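PDB 4AKX: SPCU from Pseudomonas aeruginosa, which probably acts as the dedicated type III secretion chaperone of the phospholipase toxin ExoU, with which it forms a complex. Local coordinates for residues A[44-49]-A[109-114]. Numbering follows the deposited sequence.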
loop_
_atom_site.group_PDB
_atom_site.type_symbol
_atom_site.label_atom_id
_atom_site.label_comp_id
_atom_site.label_asym_id
_atom_site.label_seq_id
_atom_site.Cartn_x
_atom_site.Cartn_y
_atom_site.Cartn_z
ATOM N N VAL A 44 2.040 -15.266 0.475
ATOM C CA VAL A 44 3.265 -15.277 1.245
ATOM C C VAL A 44 3.204 -14.145 2.281
ATOM O O VAL A 44 2.674 -13.064 2.025
ATOM C CB VAL A 44 4.486 -15.202 0.316
ATOM C CG1 VAL A 44 5.724 -14.732 1.052
ATOM C CG2 VAL A 44 4.730 -16.568 -0.272
ATOM N N GLU A 45 3.678 -14.437 3.473
ATOM C CA GLU A 45 3.477 -13.581 4.599
ATOM C C GLU A 45 4.759 -12.774 4.776
ATOM O O GLU A 45 5.854 -13.295 4.606
ATOM C CB GLU A 45 3.184 -14.449 5.824
ATOM C CG GLU A 45 3.024 -13.687 7.134
ATOM C CD GLU A 45 4.236 -13.775 8.076
ATOM O OE1 GLU A 45 5.075 -14.694 7.941
ATOM O OE2 GLU A 45 4.336 -12.924 8.984
ATOM N N LEU A 46 4.621 -11.497 5.104
ATOM C CA LEU A 46 5.770 -10.658 5.336
ATOM C C LEU A 46 5.829 -10.035 6.733
ATOM O O LEU A 46 6.632 -9.145 6.965
ATOM C CB LEU A 46 5.826 -9.571 4.275
ATOM C CG LEU A 46 6.376 -9.987 2.900
ATOM C CD1 LEU A 46 6.071 -8.946 1.830
ATOM C CD2 LEU A 46 7.882 -10.241 2.968
ATOM N N GLY A 47 5.002 -10.503 7.670
ATOM C CA GLY A 47 4.850 -9.821 8.974
ATOM C C GLY A 47 3.822 -8.678 9.059
ATOM O O GLY A 47 3.326 -8.164 8.049
ATOM N N LEU A 48 3.501 -8.281 10.286
ATOM C CA LEU A 48 2.591 -7.161 10.528
ATOM C C LEU A 48 3.221 -5.878 10.040
ATOM O O LEU A 48 4.412 -5.637 10.262
ATOM C CB LEU A 48 2.270 -7.028 12.031
ATOM C CG LEU A 48 1.499 -8.184 12.674
ATOM C CD1 LEU A 48 1.204 -7.950 14.139
ATOM C CD2 LEU A 48 0.205 -8.462 11.926
ATOM N N VAL A 49 2.414 -5.043 9.394
ATOM C CA VAL A 49 2.869 -3.742 8.975
ATOM C C VAL A 49 3.491 -2.993 10.147
ATOM O O VAL A 49 2.940 -2.959 11.259
ATOM C CB VAL A 49 1.743 -2.920 8.359
ATOM C CG1 VAL A 49 2.257 -1.554 7.960
ATOM C CG2 VAL A 49 1.198 -3.598 7.130
ATOM N N GLU A 109 10.535 -13.724 -4.980
ATOM C CA GLU A 109 11.293 -12.547 -5.384
ATOM C C GLU A 109 10.774 -11.322 -4.643
ATOM O O GLU A 109 11.558 -10.484 -4.168
ATOM C CB GLU A 109 11.179 -12.351 -6.890
ATOM C CG GLU A 109 12.013 -11.212 -7.444
ATOM C CD GLU A 109 11.641 -10.854 -8.883
ATOM O OE1 GLU A 109 11.211 -11.762 -9.644
ATOM O OE2 GLU A 109 11.783 -9.660 -9.255
ATOM N N GLY A 110 9.450 -11.243 -4.527
ATOM C CA GLY A 110 8.809 -10.135 -3.852
ATOM C C GLY A 110 9.152 -10.143 -2.380
ATOM O O GLY A 110 9.456 -9.089 -1.805
ATOM N N HIS A 111 9.142 -11.344 -1.788
ATOM C CA HIS A 111 9.432 -11.556 -0.371
ATOM C C HIS A 111 10.863 -11.235 -0.027
ATOM O O HIS A 111 11.134 -10.638 0.999
ATOM C CB HIS A 111 9.099 -12.995 0.007
ATOM C CG HIS A 111 9.266 -13.310 1.472
ATOM N ND1 HIS A 111 10.490 -13.493 2.051
ATOM C CD2 HIS A 111 8.318 -13.539 2.469
ATOM C CE1 HIS A 111 10.326 -13.767 3.361
ATOM N NE2 HIS A 111 8.999 -13.810 3.617
ATOM N N SER A 112 11.809 -11.615 -0.862
ATOM C CA SER A 112 13.185 -11.289 -0.517
ATOM C C SER A 112 13.475 -9.786 -0.659
ATOM O O SER A 112 14.223 -9.230 0.143
ATOM C CB SER A 112 14.190 -12.148 -1.292
ATOM O OG SER A 112 13.623 -12.594 -2.516
ATOM N N ARG A 113 12.875 -9.144 -1.668
ATOM C CA ARG A 113 13.110 -7.731 -1.928
ATOM C C ARG A 113 12.637 -6.883 -0.769
ATOM O O ARG A 113 13.311 -5.934 -0.352
ATOM C CB ARG A 113 12.318 -7.288 -3.129
ATOM C CG ARG A 113 13.095 -7.056 -4.387
ATOM C CD ARG A 113 12.163 -6.421 -5.399
ATOM N NE ARG A 113 12.473 -6.856 -6.756
ATOM C CZ ARG A 113 11.631 -6.762 -7.779
ATOM N NH1 ARG A 113 10.418 -6.248 -7.589
ATOM N NH2 ARG A 113 12.000 -7.190 -8.987
ATOM N N LEU A 114 11.441 -7.200 -0.282
ATOM C CA LEU A 114 10.745 -6.341 0.652
ATOM C C LEU A 114 11.122 -6.664 2.099
ATOM O O LEU A 114 11.292 -5.781 2.936
ATOM C CB LEU A 114 9.248 -6.469 0.437
ATOM C CG LEU A 114 8.805 -6.085 -0.976
ATOM C CD1 LEU A 114 7.514 -6.766 -1.372
ATOM C CD2 LEU A 114 8.622 -4.597 -1.081
#
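Helix 97-118 packs against one face of the antiparallel sheet of this type III secretion chaperone, and here it meets the C-terminal end of the central strand 39-48. The segments 44-48 and 109-114 run nearly parallel, 15° apart, with their axes 9.3 Å from each other at closest approach. H111 bridges the gap. Its CG stands anti to the backbone N (chi1 -176°), which, with CB already directed at the strand, carries the imidazole out toward it. The L46 side chain runs antiparallel to this imidazole arm and lays CD2 over one ring face in a CH-pi contact, 3.7 Å from CD2 of L46 to the centroid of the H111 ring and offset toward the rim. V44 approaches crosswise, its CG1 coming up obliquely near CD2 of H111. The carbonyl of E45 faces the imidazole edge near its plane, with E45 O 3.3 Å from H111 NE2. One turn further along the helix the contact becomes wholly apolar: the other L46 methyl, CD1, reaches CD1 of L114 at 4.1 Å. This is the alpha/beta sandwich expected of class I type III chaperones, its buried layer here extended by L107 and V115 of the same helix, on V44 and L46 respectively, and by P29, from the loop before strand 31-35, which touches both V44 and H111. The E45 side chain leaves from the far side of the strand, where its carboxylate pairs with R83 and accepts a weak bond from G47 N. Beyond the strand end, V49 O is hydrogen-bonded to R606 of the ExoU chain, and V49 packs on L55 of the second SpcU subunit.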